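PTS system, IIabc component (PDB 3IPJ) probably serves as the IIB domain of a phosphotransferase system, passing phosphate to a sugar, perhaps trehalose, as it is taken up through the cell membrane. Local coordinates at residues A[56-60]-A[61-65]; A[12-16]-A[17-21]; A[75-78]-A[79-82]; A[4-7]-A[8-11]. All coordinates share one frame; numbering follows the deposited sequence.

Interaction 1. Residues A[56-60]-A[61-65]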
loop_
_atom_site.group_PDB
_atom_site.type_symbol
_atom_site.label_atom_id
_atom_site.label_comp_id
_atom_site.label_asym_id
_atom_site.label_seq_id
_atom_site.Cartn_x
_atom_site.Cartn_y
_atom_site.Cartn_z
ATOM N N VAL A 56 7.502 7.772 4.434
ATOM C CA VAL A 56 6.440 6.998 5.142
ATOM C C VAL A 56 5.999 7.795 6.326
ATOM O O VAL A 56 6.821 8.534 6.886
ATOM C CB VAL A 56 6.885 5.601 5.648
ATOM C CG1 VAL A 56 7.242 4.738 4.467
ATOM C CG2 VAL A 56 8.025 5.698 6.597
ATOM N N PHE A 57 4.720 7.674 6.697
ATOM C CA PHE A 57 4.194 8.294 7.924
ATOM C C PHE A 57 3.125 7.370 8.489
ATOM O O PHE A 57 2.360 6.741 7.711
ATOM C CB PHE A 57 3.458 9.608 7.628
ATOM C CG PHE A 57 4.325 10.783 7.358
ATOM C CD1 PHE A 57 5.181 11.279 8.351
ATOM C CD2 PHE A 57 4.212 11.468 6.141
ATOM C CE1 PHE A 57 5.951 12.419 8.102
ATOM C CE2 PHE A 57 4.982 12.607 5.889
ATOM C CZ PHE A 57 5.862 13.068 6.861
ATOM N N PHE A 58 3.026 7.348 9.827
ATOM C CA PHE A 58 1.902 6.706 10.467
ATOM C C PHE A 58 1.098 7.757 11.257
ATOM O O PHE A 58 1.658 8.531 12.093
ATOM C CB PHE A 58 2.372 5.571 11.403
ATOM C CG PHE A 58 1.250 4.941 12.193
ATOM C CD1 PHE A 58 0.412 3.974 11.610
ATOM C CD2 PHE A 58 1.021 5.299 13.506
ATOM C CE1 PHE A 58 -0.673 3.380 12.327
ATOM C CE2 PHE A 58 -0.040 4.722 14.207
ATOM C CZ PHE A 58 -0.882 3.760 13.624
ATOM N N THR A 59 -0.204 7.813 11.001
ATOM C CA THR A 59 -1.022 8.648 11.835
ATOM C C THR A 59 -2.426 8.067 11.816
ATOM O O THR A 59 -2.872 7.566 10.747
ATOM C CB THR A 59 -1.087 10.143 11.352
ATOM O OG1 THR A 59 -1.956 10.885 12.236
ATOM C CG2 THR A 59 -1.599 10.244 9.921
ATOM N N SER A 60 -3.143 8.150 12.964
ATOM C CA SER A 60 -4.602 7.852 12.993
ATOM C C SER A 60 -4.959 6.457 12.424
ATOM O O SER A 60 -5.937 6.290 11.688
ATOM C CB SER A 60 -5.393 8.957 12.276
ATOM O OG SER A 60 -4.981 10.229 12.769
ATOM N N GLY A 61 -4.141 5.469 12.766
ATOM C CA GLY A 61 -4.344 4.099 12.309
ATOM C C GLY A 61 -3.834 3.829 10.892
ATOM O O GLY A 61 -3.780 2.673 10.482
ATOM N N GLN A 62 -3.464 4.876 10.159
ATOM C CA GLN A 62 -3.064 4.758 8.744
ATOM C C GLN A 62 -1.544 4.793 8.594
ATOM O O GLN A 62 -0.890 5.804 8.926
ATOM C CB GLN A 62 -3.623 5.926 7.916
ATOM C CG GLN A 62 -5.110 5.845 7.640
ATOM C CD GLN A 62 -5.565 6.974 6.715
ATOM O OE1 GLN A 62 -6.535 7.731 7.018
ATOM N NE2 GLN A 62 -4.892 7.099 5.607
ATOM N N TYR A 63 -1.009 3.704 8.031
ATOM C CA TYR A 63 0.387 3.651 7.583
ATOM C C TYR A 63 0.464 4.144 6.099
ATOM O O TYR A 63 -0.036 3.482 5.207
ATOM C CB TYR A 63 0.879 2.207 7.711
ATOM C CG TYR A 63 2.381 2.111 7.712
ATOM C CD1 TYR A 63 3.089 2.314 8.881
ATOM C CD2 TYR A 63 3.097 1.868 6.529
ATOM C CE1 TYR A 63 4.463 2.235 8.907
ATOM C CE2 TYR A 63 4.481 1.802 6.509
ATOM C CZ TYR A 63 5.164 1.979 7.703
ATOM O OH TYR A 63 6.526 1.883 7.750
ATOM N N GLN A 64 1.077 5.320 5.848
ATOM C CA GLN A 64 0.958 5.980 4.571
ATOM C C GLN A 64 2.331 5.873 3.876
ATOM O O GLN A 64 3.367 6.201 4.480
ATOM C CB GLN A 64 0.519 7.409 4.773
ATOM C CG GLN A 64 -0.735 7.450 5.625
ATOM C CD GLN A 64 -1.266 8.879 5.816
ATOM O OE1 GLN A 64 -0.798 9.815 5.163
ATOM N NE2 GLN A 64 -2.249 9.051 6.723
ATOM N N ILE A 65 2.331 5.386 2.631
ATOM C CA ILE A 65 3.552 5.252 1.889
ATOM C C ILE A 65 3.443 6.195 0.736
ATOM O O ILE A 65 2.544 6.046 -0.100
ATOM C CB ILE A 65 3.657 3.855 1.328
ATOM C CG1 ILE A 65 3.656 2.862 2.520
ATOM C CG2 ILE A 65 4.851 3.722 0.399
ATOM C CD1 ILE A 65 2.368 2.159 2.672
#
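Phe58 and Tyr63 meet across a tight antiparallel beta hairpin, whose strands 56-59 and 62-65 are joined by a type I' turn running from Thr59 to Gln62. Ser60 and Gly61 form its corner, both with positive phi, which glycine accepts readily. The Phe58 side chain can be traced over this corner. Its CB lies 4.2 Å from Tyr63 CD1, within a non-hydrogen-bonded pair. CG then leaves anti to the backbone N (chi1 175°), and the ring bends toward the returning chain. Phe58 CD1 approaches Gln62 O at 3.5 Å, its CE1 rests 3.5 Å from Gly61 C, and its CZ finishes 3.7 Å from Gly61 CA. Phe58 CD1 also sits at the edge of the Tyr63 ring, near its plane. Val56 and Ile65 share this face of the sheet, and helix 44-48 packs on Val56 and Tyr63, a setting that suits apolar residues. Tyr63 is buried there with its hydroxyl satisfied by a hydrogen bond to Asp44.

The other face carries Phe57, Thr59, Gln62 and Gln64. Here the extended Gln64 chain passes slantwise by Thr59, whose CG2 is 3.5 Å from Gln64 NE2, while Gln64 OE1 is hydrogen-bonded to Arg31. The Gln64 side chain is about 7 Å from that of Cys28, the predicted phosphocysteine residue. Thr59 and Gln62 exchange two backbone bonds next to the turn, and Phe57 and Gln64 exchange two more. In the latter pair Gln64 N reaches Phe57 O at 2.7 Å, almost straight, with 168° at the hydrogen.

Interaction 2. Residues A[12-16]-A[17-21]; sequences ELIKI and IGEDN
Gly18 N donates to Ile14 O at 2.8 Å, and one residue earlier Ile17 N donates to Leu13 O at 3.0 Å. The second bond is the straighter, with an N-H...O angle of 165°. Leu13 O is also wrapped by the Ile17 side chain: Ile17 CG1 lies 3.3 Å from it and CD1 follows close by, which probably screens the bond from water. Ile17 puts CG1 there because that branch stands anti to its own carbonyl carbon (chi1 -64°), folded back along the helix.

This is the C-terminal end of helix 5-17, where Gly18, with positive phi, is the first residue to leave the helical path. Glycine fits because its backbone angles would jam a CB against the carbonyl O of Ile17. The chain then enters a 3-10 segment, 19-21, leading into strand 22-27. Ile17 O is taken by the side chain of Asn21, whose ND2 donates at 3.1 Å with the acceptor lying in the amide plane. Asn21 N in turn bonds Gly18 O at 2.9 Å, and Asn21 OD1 accepts from the backbone N of Asp38, which leaves both ends of this buried amide satisfied. An asparagine suits the place, since one flat group serves an acceptor and a donor at once. Ile14 CG2 comes within 4.0 Å of Glu19 CB, meeting the glutamate's stem while its carboxylate leads away. Leu13 and Ile17 reach strand 31-36, with Leu13 on Leu32 and Ile17 on Val36.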
loop_
_atom_site.group_PDB
_atom_site.type_symbol
_atom_site.label_atom_id
_atom_site.label_comp_id
_atom_site.label_asym_id
_atom_site.label_seq_id
_atom_site.Cartn_x
_atom_site.Cartn_y
_atom_site.Cartn_z
ATOM N N GLU A 12 6.960 -6.172 -1.917
ATOM C CA GLU A 12 7.931 -5.792 -0.883
ATOM C C GLU A 12 7.182 -5.087 0.223
ATOM O O GLU A 12 7.430 -5.354 1.411
ATOM C CB GLU A 12 9.043 -4.925 -1.419
ATOM C CG GLU A 12 10.009 -5.806 -2.228
ATOM C CD GLU A 12 11.198 -5.090 -2.963
ATOM O OE1 GLU A 12 11.698 -4.058 -2.434
ATOM O OE2 GLU A 12 11.678 -5.617 -4.061
ATOM N N LEU A 13 6.269 -4.177 -0.149
ATOM C CA LEU A 13 5.493 -3.443 0.853
ATOM C C LEU A 13 4.680 -4.406 1.731
ATOM O O LEU A 13 4.763 -4.309 2.981
ATOM C CB LEU A 13 4.616 -2.362 0.179
ATOM C CG LEU A 13 5.452 -1.202 -0.350
ATOM C CD1 LEU A 13 4.536 -0.153 -1.083
ATOM C CD2 LEU A 13 6.361 -0.573 0.705
ATOM N N ILE A 14 3.929 -5.329 1.110
ATOM C CA ILE A 14 3.099 -6.300 1.880
ATOM C C ILE A 14 4.029 -7.106 2.815
ATOM O O ILE A 14 3.683 -7.333 4.002
ATOM C CB ILE A 14 2.296 -7.328 0.993
ATOM C CG1 ILE A 14 1.441 -6.690 -0.112
ATOM C CG2 ILE A 14 1.390 -8.169 1.847
ATOM C CD1 ILE A 14 0.782 -5.491 0.278
ATOM N N LYS A 15 5.185 -7.550 2.289
ATOM C CA LYS A 15 6.081 -8.317 3.070
ATOM C C LYS A 15 6.640 -7.570 4.313
ATOM O O LYS A 15 6.786 -8.149 5.393
ATOM C CB LYS A 15 7.237 -8.766 2.244
ATOM C CG LYS A 15 8.142 -9.719 3.023
ATOM C CD LYS A 15 9.353 -10.149 2.147
ATOM C CE LYS A 15 10.038 -8.889 1.546
ATOM N NZ LYS A 15 10.640 -8.976 0.156
ATOM N N ILE A 16 6.951 -6.291 4.166
ATOM C CA ILE A 16 7.447 -5.572 5.300
ATOM C C ILE A 16 6.351 -5.223 6.345
ATOM O O ILE A 16 6.600 -5.246 7.553
ATOM C CB ILE A 16 8.137 -4.313 4.794
ATOM C CG1 ILE A 16 9.296 -4.693 3.862
ATOM C CG2 ILE A 16 8.678 -3.491 5.935
ATOM C CD1 ILE A 16 9.714 -3.499 2.971
ATOM N N ILE A 17 5.158 -4.882 5.887
ATOM C CA ILE A 17 4.043 -4.523 6.801
ATOM C C ILE A 17 3.565 -5.817 7.469
ATOM O O ILE A 17 3.319 -5.861 8.663
ATOM C CB ILE A 17 2.921 -3.846 5.995
ATOM C CG1 ILE A 17 3.428 -2.513 5.406
ATOM C CG2 ILE A 17 1.589 -3.722 6.783
ATOM C CD1 ILE A 17 2.518 -1.927 4.293
ATOM N N GLY A 18 3.500 -6.901 6.720
ATOM C CA GLY A 18 3.003 -8.170 7.229
ATOM C C GLY A 18 1.626 -8.394 6.644
ATOM O O GLY A 18 0.720 -7.599 6.902
ATOM N N GLU A 19 1.406 -9.496 5.922
ATOM C CA GLU A 19 0.102 -9.652 5.278
ATOM C C GLU A 19 -1.104 -9.601 6.262
ATOM O O GLU A 19 -2.149 -8.973 5.999
ATOM C CB GLU A 19 0.054 -10.936 4.471
ATOM C CG GLU A 19 -1.302 -11.120 3.833
ATOM C CD GLU A 19 -1.657 -12.586 3.463
ATOM O OE1 GLU A 19 -0.724 -13.409 3.108
ATOM O OE2 GLU A 19 -2.917 -12.875 3.515
ATOM N N ASP A 20 -0.961 -10.288 7.394
ATOM C CA ASP A 20 -2.077 -10.396 8.329
ATOM C C ASP A 20 -2.053 -9.217 9.325
ATOM O O ASP A 20 -2.885 -9.148 10.243
ATOM C CB ASP A 20 -2.189 -11.816 8.959
ATOM C CG ASP A 20 -1.194 -12.080 10.096
ATOM O OD1 ASP A 20 -0.242 -11.245 10.297
ATOM O OD2 ASP A 20 -1.366 -13.138 10.811
ATOM N N ASN A 21 -1.137 -8.263 9.074
ATOM C CA ASN A 21 -1.135 -6.997 9.816
ATOM C C ASN A 21 -1.994 -5.911 9.101
ATOM O O ASN A 21 -2.073 -4.766 9.578
ATOM C CB ASN A 21 0.330 -6.498 9.995
ATOM C CG ASN A 21 0.509 -5.345 11.078
ATOM O OD1 ASN A 21 -0.308 -5.189 11.985
ATOM N ND2 ASN A 21 1.625 -4.600 10.973
#

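Interaction 3. Residues A[75-78]-A[79-82]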
loop_
_atom_site.group_PDB
_atom_site.type_symbol
_atom_site.label_atom_id
_atom_site.label_comp_id
_atom_site.label_asym_id
_atom_site.label_seq_id
_atom_site.Cartn_x
_atom_site.Cartn_y
_atom_site.Cartn_z
ATOM N N VAL A 75 0.702 0.808 -8.331
ATOM C CA VAL A 75 0.978 -0.090 -7.176
ATOM C C VAL A 75 -0.348 -0.552 -6.580
ATOM O O VAL A 75 -0.525 -1.749 -6.234
ATOM C CB VAL A 75 1.866 0.577 -6.123
ATOM C CG1 VAL A 75 1.956 -0.260 -4.802
ATOM C CG2 VAL A 75 3.247 0.825 -6.768
ATOM N N TYR A 76 -1.306 0.363 -6.521
ATOM C CA TYR A 76 -2.592 -0.032 -5.968
ATOM C C TYR A 76 -3.215 -1.187 -6.824
ATOM O O TYR A 76 -3.763 -2.151 -6.295
ATOM C CB TYR A 76 -3.471 1.213 -5.863
ATOM C CG TYR A 76 -4.727 0.903 -5.152
ATOM C CD1 TYR A 76 -4.728 0.651 -3.782
ATOM C CD2 TYR A 76 -5.943 0.848 -5.840
ATOM C CE1 TYR A 76 -5.932 0.338 -3.090
ATOM C CE2 TYR A 76 -7.135 0.527 -5.144
ATOM C CZ TYR A 76 -7.083 0.287 -3.783
ATOM O OH TYR A 76 -8.189 -0.023 -3.126
ATOM N N ALA A 77 -3.136 -1.068 -8.152
ATOM C CA ALA A 77 -3.690 -2.057 -9.075
ATOM C C ALA A 77 -3.054 -3.490 -8.906
ATOM O O ALA A 77 -3.710 -4.548 -9.116
ATOM C CB ALA A 77 -3.555 -1.538 -10.528
ATOM N N GLU A 78 -1.781 -3.530 -8.504
ATOM C CA GLU A 78 -1.150 -4.787 -8.172
ATOM C C GLU A 78 -1.734 -5.314 -6.855
ATOM O O GLU A 78 -2.168 -6.439 -6.795
ATOM C CB GLU A 78 0.354 -4.586 -8.086
ATOM C CG GLU A 78 0.899 -4.150 -9.419
ATOM C CD GLU A 78 0.556 -5.125 -10.558
ATOM O OE1 GLU A 78 0.301 -6.337 -10.295
ATOM O OE2 GLU A 78 0.610 -4.684 -11.749
ATOM N N VAL A 79 -1.765 -4.487 -5.809
ATOM C CA VAL A 79 -2.314 -4.945 -4.516
ATOM C C VAL A 79 -3.762 -5.447 -4.648
ATOM O O VAL A 79 -4.162 -6.438 -3.990
ATOM C CB VAL A 79 -2.333 -3.800 -3.484
ATOM C CG1 VAL A 79 -3.201 -4.206 -2.282
ATOM C CG2 VAL A 79 -0.853 -3.304 -3.129
ATOM N N GLU A 80 -4.540 -4.775 -5.514
ATOM C CA GLU A 80 -5.935 -5.156 -5.808
ATOM C C GLU A 80 -6.144 -6.639 -6.226
ATOM O O GLU A 80 -7.258 -7.150 -6.098
ATOM C CB GLU A 80 -6.532 -4.272 -6.913
ATOM C CG GLU A 80 -7.213 -2.960 -6.474
ATOM C CD GLU A 80 -7.731 -2.029 -7.635
ATOM O OE1 GLU A 80 -7.006 -1.769 -8.650
ATOM O OE2 GLU A 80 -8.884 -1.517 -7.464
ATOM N N LYS A 81 -5.127 -7.322 -6.761
ATOM C CA LYS A 81 -5.308 -8.720 -7.166
ATOM C C LYS A 81 -4.894 -9.664 -6.027
ATOM O O LYS A 81 -5.238 -10.845 -6.008
ATOM C CB LYS A 81 -4.512 -9.045 -8.441
ATOM C CG LYS A 81 -4.585 -8.013 -9.556
ATOM C CD LYS A 81 -3.362 -8.179 -10.494
ATOM C CE LYS A 81 -3.277 -7.141 -11.641
ATOM N NZ LYS A 81 -2.013 -7.358 -12.500
ATOM N N MET A 82 -4.154 -9.114 -5.071
ATOM C CA MET A 82 -3.564 -9.896 -4.011
ATOM C C MET A 82 -4.648 -10.400 -3.036
ATOM O O MET A 82 -4.398 -11.278 -2.220
ATOM C CB MET A 82 -2.483 -9.057 -3.295
ATOM C CG MET A 82 -1.177 -8.823 -4.091
ATOM S SD MET A 82 0.049 -7.845 -3.176
ATOM C CE MET A 82 1.219 -7.712 -4.483
HETATM O O HOH W 1 -6.090 -4.313 -10.132
#
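Glu78 OE1 has two weak partners: Lys81 NZ at 3.4 Å, in a salt bridge, and Asn7 ND2 of helix 5-17. The two side chains of the salt bridge run side by side. The glutamate bends at its second torsion (chi2 -56°), whereas the lysine stays extended and lays its CE 3.6 Å from Ala77 O. That carbonyl receives a water at 2.6 Å, which also donates to Glu80 OE1 and thereby ties the carboxylate to the backbone.

The Glu80 side chain crosses Tyr76 at about a right angle, its OE2 lying 3.6 Å from ring atom CE2 with the two planes 38° apart. Tyr76 is buried, packing on Ile25 and Leu32 of the sheet, and its ring meets that of His27.

In the backbone, Glu80 N bonds Tyr76 O at 2.8 Å and Val79 N bonds Val75 O. Lys81 N instead turns to Glu78 O at 3.1 Å, from 50° above the carbonyl plane. Such shortening from four-residue to three-residue bonds is characteristic of a helix running out, here helix 71-79 passing into a type I beta turn from Val79 to Met82.

Interaction 4. Residues A[4-7]-A[8-11]; sequences NKYN and KIAN
Lys8 lays its aliphatic stem across Asn4: Lys8 CG is 3.2 Å from Asn4 O, and its CD is 3.7 Å from Asn4 ND2. The lysine chain bends at its third and fourth torsions (45° and 85°), leading the tip away from residues 4-7. Lys8 N, meanwhile, donates to Asn4 O at 3.0 Å. One position on, Ile9 N reaches Lys5 O at 3.3 Å in a weak bond that is nevertheless nearly straight. Ala10 N bonds Tyr6 O, and Asn11 N bonds Asn7 O at 2.9 Å, with the two asparagine side chains lying side by side.

Apolar overlap accompanies this first part of helix 5-17. Ile9 CD1 meets Tyr6 CD1 at 4.4 Å and also Lys5 CG, which itself lies over the centre of one Tyr6 ring face. Tyr6 and the small Ala10 pack on helix 71-79, while Ile9 turns to Val50. The chemistry of the lysines is thus divided: Lys5 spends its stem on the Tyr6 ring and its ammonium on salt bridges with Glu52 and Asp51, and Lys8 uses its methylenes on Asn4.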
loop_
_atom_site.group_PDB
_atom_site.type_symbol
_atom_site.label_atom_id
_atom_site.label_comp_id
_atom_site.label_asym_id
_atom_site.label_seq_id
_atom_site.Cartn_x
_atom_site.Cartn_y
_atom_site.Cartn_z
ATOM N N ASN A 4 6.839 -5.552 -14.424
ATOM C CA ASN A 4 6.607 -6.073 -13.080
ATOM C C ASN A 4 7.085 -5.098 -11.969
ATOM O O ASN A 4 7.057 -5.433 -10.807
ATOM C CB ASN A 4 7.369 -7.409 -12.885
ATOM C CG ASN A 4 8.864 -7.239 -13.069
ATOM O OD1 ASN A 4 9.330 -6.285 -13.554
ATOM N ND2 ASN A 4 9.582 -8.280 -12.716
ATOM N N LYS A 5 7.536 -3.923 -12.360
ATOM C CA LYS A 5 8.064 -2.957 -11.421
ATOM C C LYS A 5 7.125 -2.736 -10.268
ATOM O O LYS A 5 7.558 -2.686 -9.126
ATOM C CB LYS A 5 8.334 -1.612 -12.177
ATOM C CG LYS A 5 8.774 -0.429 -11.270
ATOM C CD LYS A 5 8.935 0.856 -12.123
ATOM C CE LYS A 5 9.009 2.179 -11.291
ATOM N NZ LYS A 5 10.424 2.359 -10.713
ATOM N N TYR A 6 5.832 -2.632 -10.601
ATOM C CA TYR A 6 4.823 -2.186 -9.602
ATOM C C TYR A 6 4.326 -3.291 -8.706
ATOM O O TYR A 6 3.944 -3.075 -7.531
ATOM C CB TYR A 6 3.653 -1.456 -10.256
ATOM C CG TYR A 6 4.191 -0.257 -10.999
ATOM C CD1 TYR A 6 4.677 0.879 -10.318
ATOM C CD2 TYR A 6 4.280 -0.287 -12.391
ATOM C CE1 TYR A 6 5.201 1.926 -11.019
ATOM C CE2 TYR A 6 4.820 0.768 -13.088
ATOM C CZ TYR A 6 5.263 1.861 -12.402
ATOM O OH TYR A 6 5.830 2.852 -13.137
ATOM N N ASN A 7 4.327 -4.490 -9.267
ATOM C CA ASN A 7 4.010 -5.683 -8.482
ATOM C C ASN A 7 5.151 -6.064 -7.511
ATOM O O ASN A 7 4.848 -6.516 -6.405
ATOM C CB ASN A 7 3.621 -6.804 -9.424
ATOM C CG ASN A 7 3.127 -8.012 -8.701
ATOM O OD1 ASN A 7 3.882 -8.971 -8.555
ATOM N ND2 ASN A 7 1.843 -7.990 -8.238
ATOM N N LYS A 8 6.422 -5.820 -7.872
ATOM C CA LYS A 8 7.573 -6.014 -6.936
ATOM C C LYS A 8 7.494 -5.058 -5.723
ATOM O O LYS A 8 7.596 -5.477 -4.590
ATOM C CB LYS A 8 8.926 -5.820 -7.623
ATOM C CG LYS A 8 9.121 -6.744 -8.784
ATOM C CD LYS A 8 10.379 -6.403 -9.577
ATOM C CE LYS A 8 11.551 -6.151 -8.666
ATOM N NZ LYS A 8 12.253 -7.438 -8.297
ATOM N N ILE A 9 7.310 -3.762 -5.980
ATOM C CA ILE A 9 7.040 -2.823 -4.901
ATOM C C ILE A 9 5.839 -3.286 -4.024
ATOM O O ILE A 9 5.950 -3.352 -2.814
ATOM C CB ILE A 9 6.780 -1.378 -5.474
ATOM C CG1 ILE A 9 8.026 -0.882 -6.286
ATOM C CG2 ILE A 9 6.318 -0.400 -4.345
ATOM C CD1 ILE A 9 7.783 0.343 -7.256
ATOM N N ALA A 10 4.698 -3.611 -4.623
ATOM C CA ALA A 10 3.535 -4.057 -3.839
ATOM C C ALA A 10 3.947 -5.213 -2.974
ATOM O O ALA A 10 3.621 -5.256 -1.783
ATOM C CB ALA A 10 2.397 -4.504 -4.748
ATOM N N ASN A 11 4.617 -6.193 -3.550
ATOM C CA ASN A 11 5.014 -7.358 -2.746
ATOM C C ASN A 11 5.992 -7.046 -1.627
ATOM O O ASN A 11 5.867 -7.608 -0.511
ATOM C CB ASN A 11 5.479 -8.529 -3.621
ATOM C CG ASN A 11 4.300 -9.371 -4.071
ATOM O OD1 ASN A 11 3.860 -9.226 -5.180
ATOM N ND2 ASN A 11 3.727 -10.205 -3.162
#

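Overall arrangement
The four contacts are local and partly buried. Interactions 2 and 4 share helix 5-17, at its end and beginning. Interaction 3 closes helix 71-79 and touches both, Met82 packing on Ile14 and Ala10; a probable Glu78-Asn7 hydrogen bond also joins 3 to 4. Interaction 1 meets 2 through Ile65 and Leu13 but touches neither 3 nor 4, across the chain's centre. Buried parts are Tyr63 to Ile65 in 1, Leu13 and Ile17 in 2, Val75, Tyr76 and Val79 in 3, Ile9 and Ala10 in 4; Phe57, Glu19, Lys81 and Lys8 are exposed. Strand pairing and rings dominate 1, regular helix bonds 4; an asparagine in 2 and a water in 3 take up backbone carbonyls, and a salt bridge joins side chains in 3.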